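Local atomic coordinates of putative dehydrogenase (Amycolatopsis orientalis, PDB entry 5A9T), a protein that is an imine reductase of the HIBADH-related family, an NADPH-dependent oxidoreductase that reduces cyclic imines to amines. Residues Met240-Leu245 / Arg264-Leu269; Asp53-Ala58 / Gly80-Ala85. All coordinates share one frame; numbering follows the deposited sequence.

The two contacts lie on opposite sides of the chain's centre, their own centres about 56 Å apart and their nearest atoms about 43 Å apart. Contact 2 comes first in sequence: D53-A58 opens helix 55-60 of the N-terminal Rossmann-type domain and meets the loop G80-A85, which precedes strand 90-93. Contact 1 follows in the helical C-terminal domain, where helices 238-255 and 260-274 pack antiparallel. They share no helix, strand or sheet; the long helix 166-193 runs between their domains. Contact 2 thus belongs to the nucleotide-binding part, whereas contact 1 faces the bound amine and the second subunit.

Contact 1 (Met240-Leu245 / Arg264-Leu269); sequences MNVTTL and RNKELL. With YLG ((1R)-1-methyl-1,2,3,4-tetrahydroisoquinoline), chain B.
L269 fits between V242 and L245, its CB 3.6 Å from V242 CG2 and its CD1 3.7 Å from L245 CD1. The V242 and L269 side chains slide past each other in opposite directions, while those of L245 and L269 cross at about a right angle. L245 CD1 also reaches the backbone of the other helix, 3.7 Å from K266 N. Its second methyl, CD2, lies 4.1 Å from N265 CB. This is the tight, buried side; N241 CB adds to it at 3.9 Å from L269 CD1. V242 divides by branch: CG2 packs tightly on L269, whereas CG1 faces the looser, partly exposed side, 4.3 Å from K266 CD. K266 bends late in its chain and forms a salt bridge with D270. Beyond N241 lies the amine: N241 borders the (1R)-1-methyltetrahydroisoquinoline pocket, completed by Y282 and Y283, and Y282 also touches L269. In the second subunit, Y179 packs on L245 and N183 on N265. The axes of the two segments run nearly antiparallel, at 164°, and no hydrogen bond joins them. Cohesion is therefore essentially apolar, with the K266 salt bridge at the solvent side and ligand and second subunit elsewhere along the border.

Contact 2 (Asp53-Ala58 / Gly80-Ala85); sequences DDIVDA and GPAREA
V56 CG2 sits against the backbone of P81 and A82, 3.3 Å from P81 O and 3.9 Å from A82 CA. V56 CG2, anti to its own carbonyl carbon, also lies 4.1 Å from A82 CB. V56 CG1, anti to the backbone N (chi1 174°), packs more loosely, 4.5 Å from A85 CB. Beside V56, the branch methyl of I55 meets the proline ring: I55 CG2 is 3.9 Å from P81 CB and slightly farther from P81 CG, and the two side chains cross at about a right angle. A82 CB points into the gap between I55 and V56, where the backbones draw closest, the CA atoms of V56 and A82 lying 4.7 Å apart. The small side chain of A82 is consistent with so near an approach.

In the next shell, D54 shapes the start of the helix. As its N-cap residue, it accepts a nearly straight bond from V56 N to OD1, 2.9 Å long with an N-H...O angle of 169°; the donor stands above the carboxylate plane, 61° out of it. This bond ties down the first turn, from which I55 and V56 project. Across the contact, R83 N bonds to G80 O and closes the turn carrying P81 and A82. Farther out, I55 leans on L79 and on W34 of strand 30-34, while V59 continues the helix surface under A82 and A85. A58 O accepts from T9 OG1, which ties the helix to strand 7-11. I55 lies about 8 Å, side chain to side chain, from R36, which binds NADP(+), absent from this chain. Helix 55-60 thus connects strand 50-51 to parallel strand 64-67, a beta-alpha-beta unit of the Rossmann-type fold, flanked by the loop before strand 90-93.

Contact 1 (Met240-Leu245 / Arg264-Leu269)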
# COMPACT_ATOMS: atom_id res chain seq x y z
N MET A 240 -10.07 1.70 -18.99
CA MET A 240 -11.19 1.37 -18.16
C MET A 240 -11.04 1.93 -16.73
O MET A 240 -11.96 2.30 -16.09
CB MET A 240 -11.52 -0.10 -18.13
CG MET A 240 -12.06 -0.58 -19.48
SD MET A 240 -11.97 -2.38 -19.61
CE MET A 240 -12.95 -2.86 -18.22
N ASN A 241 -9.83 1.96 -16.28
CA ASN A 241 -9.47 2.53 -14.97
C ASN A 241 -9.58 4.01 -14.91
O ASN A 241 -9.82 4.53 -13.78
CB ASN A 241 -8.07 2.02 -14.55
CG ASN A 241 -8.05 0.57 -14.21
OD1 ASN A 241 -7.73 -0.28 -15.11
ND2 ASN A 241 -8.45 0.24 -13.08
N VAL A 242 -9.47 4.69 -16.03
CA VAL A 242 -9.71 6.16 -16.02
C VAL A 242 -11.16 6.31 -15.64
O VAL A 242 -11.51 7.25 -14.81
CB VAL A 242 -9.41 6.73 -17.41
CG1 VAL A 242 -10.03 8.21 -17.54
CG2 VAL A 242 -7.94 6.79 -17.72
N THR A 243 -12.11 5.55 -16.13
CA THR A 243 -13.53 5.57 -15.73
C THR A 243 -13.76 5.40 -14.23
O THR A 243 -14.51 6.11 -13.53
CB THR A 243 -14.40 4.57 -16.59
OG1 THR A 243 -14.16 4.87 -17.97
CG2 THR A 243 -15.82 4.53 -16.19
N THR A 244 -13.05 4.41 -13.63
CA THR A 244 -13.21 4.11 -12.21
C THR A 244 -12.71 5.37 -11.41
O THR A 244 -13.36 5.75 -10.47
CB THR A 244 -12.33 2.89 -11.82
OG1 THR A 244 -12.73 1.81 -12.71
CG2 THR A 244 -12.55 2.51 -10.49
N LEU A 245 -11.64 5.98 -11.82
CA LEU A 245 -11.11 7.14 -11.13
C LEU A 245 -12.08 8.33 -11.26
O LEU A 245 -12.22 9.09 -10.30
CB LEU A 245 -9.73 7.52 -11.56
CG LEU A 245 -8.62 6.68 -10.85
CD1 LEU A 245 -7.37 6.65 -11.64
CD2 LEU A 245 -8.44 7.16 -9.41
N ARG A 264 -4.86 13.40 -9.47
CA ARG A 264 -3.46 13.15 -9.87
C ARG A 264 -3.29 11.72 -10.37
O ARG A 264 -2.51 11.49 -11.30
CB ARG A 264 -2.46 13.44 -8.75
CG ARG A 264 -2.26 14.96 -8.36
CD ARG A 264 -2.31 15.98 -9.51
NE ARG A 264 -2.04 17.39 -9.05
CZ ARG A 264 -2.96 18.31 -8.73
N ASN A 265 -3.98 10.75 -9.73
CA ASN A 265 -3.93 9.36 -10.24
C ASN A 265 -4.58 9.27 -11.59
O ASN A 265 -3.97 8.56 -12.44
CB ASN A 265 -4.60 8.45 -9.23
CG ASN A 265 -3.77 8.20 -8.01
OD1 ASN A 265 -2.51 8.27 -8.03
ND2 ASN A 265 -4.40 7.84 -6.90
N LYS A 266 -5.66 9.97 -11.84
CA LYS A 266 -6.24 9.98 -13.16
C LYS A 266 -5.26 10.66 -14.15
O LYS A 266 -4.97 10.14 -15.23
CB LYS A 266 -7.55 10.68 -13.15
CG LYS A 266 -8.15 10.80 -14.53
CD LYS A 266 -9.61 11.15 -14.42
CE LYS A 266 -9.76 12.61 -14.72
NZ LYS A 266 -9.42 12.92 -16.15
N GLU A 267 -4.59 11.70 -13.76
CA GLU A 267 -3.60 12.28 -14.70
C GLU A 267 -2.47 11.36 -15.09
O GLU A 267 -2.00 11.50 -16.25
CB GLU A 267 -2.96 13.55 -14.09
CG GLU A 267 -3.95 14.69 -14.14
CD GLU A 267 -3.55 15.93 -13.31
OE1 GLU A 267 -2.50 15.90 -12.68
OE2 GLU A 267 -4.39 16.85 -13.26
N LEU A 268 -1.97 10.51 -14.21
CA LEU A 268 -0.96 9.56 -14.60
C LEU A 268 -1.52 8.69 -15.71
O LEU A 268 -0.72 8.41 -16.66
CB LEU A 268 -0.40 8.58 -13.55
CG LEU A 268 0.33 9.26 -12.36
CD1 LEU A 268 0.42 8.38 -11.09
CD2 LEU A 268 1.73 9.72 -12.81
N LEU A 269 -2.80 8.32 -15.64
CA LEU A 269 -3.45 7.48 -16.66
C LEU A 269 -3.66 8.22 -17.96
O LEU A 269 -3.52 7.67 -19.04
CB LEU A 269 -4.70 6.80 -16.16
CG LEU A 269 -4.52 5.93 -14.88
CD1 LEU A 269 -5.77 5.17 -14.67
CD2 LEU A 269 -3.34 5.04 -14.98
C4 YLG B . -8.61 -1.00 -9.04
C14 YLG B . -7.31 -1.06 -9.53
C5 YLG B . -6.86 -1.94 -10.56
C6 YLG B . -5.57 -2.03 -11.03
C11 YLG B . -4.72 -1.15 -10.41
C8 YLG B . -7.42 -4.37 -10.85
C10 YLG B . -7.76 -2.90 -11.22
C12 YLG B . -5.13 -0.26 -9.38
C13 YLG B . -6.43 -0.16 -8.93
N2 YLG B . -9.15 -2.57 -10.86
C3 YLG B . -9.53 -2.20 -9.52

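Contact 2 (Asp53-Ala58 / Gly80-Ala85)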
# COMPACT_ATOMS: atom_id res chain seq x y z
N ASP A 53 38.85 9.44 21.30
CA ASP A 53 38.86 10.82 20.72
C ASP A 53 39.42 10.95 19.26
O ASP A 53 38.86 11.75 18.50
CB ASP A 53 39.69 11.78 21.65
CG ASP A 53 38.98 12.06 23.03
OD1 ASP A 53 37.74 12.07 23.09
OD2 ASP A 53 39.69 12.23 24.07
N ASP A 54 40.45 10.16 18.91
CA ASP A 54 41.05 10.32 17.62
C ASP A 54 40.55 9.19 16.71
O ASP A 54 40.49 8.03 17.12
CB ASP A 54 42.55 10.32 17.78
CG ASP A 54 43.37 10.36 16.50
OD1 ASP A 54 43.06 10.38 15.22
OD2 ASP A 54 44.58 10.43 16.84
N ILE A 55 40.20 9.59 15.50
CA ILE A 55 39.76 8.58 14.52
C ILE A 55 40.75 7.50 14.26
O ILE A 55 40.34 6.33 14.03
CB ILE A 55 39.22 9.24 13.23
CG1 ILE A 55 38.45 8.28 12.31
CG2 ILE A 55 40.35 9.84 12.42
CD1 ILE A 55 37.23 7.68 12.91
N VAL A 56 42.07 7.78 14.31
CA VAL A 56 42.99 6.73 14.07
C VAL A 56 42.89 5.67 15.18
O VAL A 56 42.95 4.42 14.93
CB VAL A 56 44.42 7.31 13.96
CG1 VAL A 56 45.45 6.19 13.84
CG2 VAL A 56 44.56 8.23 12.74
N ASP A 57 42.80 6.10 16.43
CA ASP A 57 42.65 5.15 17.50
C ASP A 57 41.33 4.39 17.39
O ASP A 57 41.27 3.18 17.63
CB ASP A 57 42.76 5.84 18.85
CG ASP A 57 44.14 6.49 19.10
OD1 ASP A 57 45.19 5.99 18.64
OD2 ASP A 57 44.12 7.55 19.79
N ALA A 58 40.24 5.05 17.01
CA ALA A 58 38.98 4.36 16.86
C ALA A 58 39.05 3.28 15.78
O ALA A 58 38.63 2.17 15.98
CB ALA A 58 37.89 5.32 16.49
N GLY A 80 39.59 10.11 6.63
CA GLY A 80 40.83 10.41 5.90
C GLY A 80 42.09 10.32 6.77
O GLY A 80 43.07 9.78 6.29
N PRO A 81 42.07 10.83 7.98
CA PRO A 81 43.29 10.80 8.75
C PRO A 81 43.77 9.35 9.09
O PRO A 81 44.91 9.12 9.57
CB PRO A 81 42.96 11.54 10.05
CG PRO A 81 41.89 12.50 9.63
CD PRO A 81 41.08 11.74 8.63
N ALA A 82 42.84 8.39 8.96
CA ALA A 82 43.11 7.01 9.33
C ALA A 82 43.42 6.17 8.11
O ALA A 82 43.27 4.94 8.10
CB ALA A 82 41.92 6.47 10.14
N ARG A 83 43.91 6.82 7.05
CA ARG A 83 44.18 6.14 5.79
C ARG A 83 44.94 4.82 5.95
O ARG A 83 44.53 3.80 5.42
CB ARG A 83 44.95 7.08 4.83
CG ARG A 83 45.49 6.38 3.54
N GLU A 84 46.07 4.98 6.57
CA GLU A 84 46.94 3.81 6.70
C GLU A 84 46.32 2.71 7.59
O GLU A 84 46.38 1.48 7.26
CB GLU A 84 48.31 4.29 7.23
CG GLU A 84 49.15 5.11 6.23
N ALA A 85 45.71 3.15 8.72
CA ALA A 85 45.11 2.24 9.62
C ALA A 85 43.98 1.46 9.04
O ALA A 85 43.64 0.42 9.55
CB ALA A 85 44.73 2.91 10.90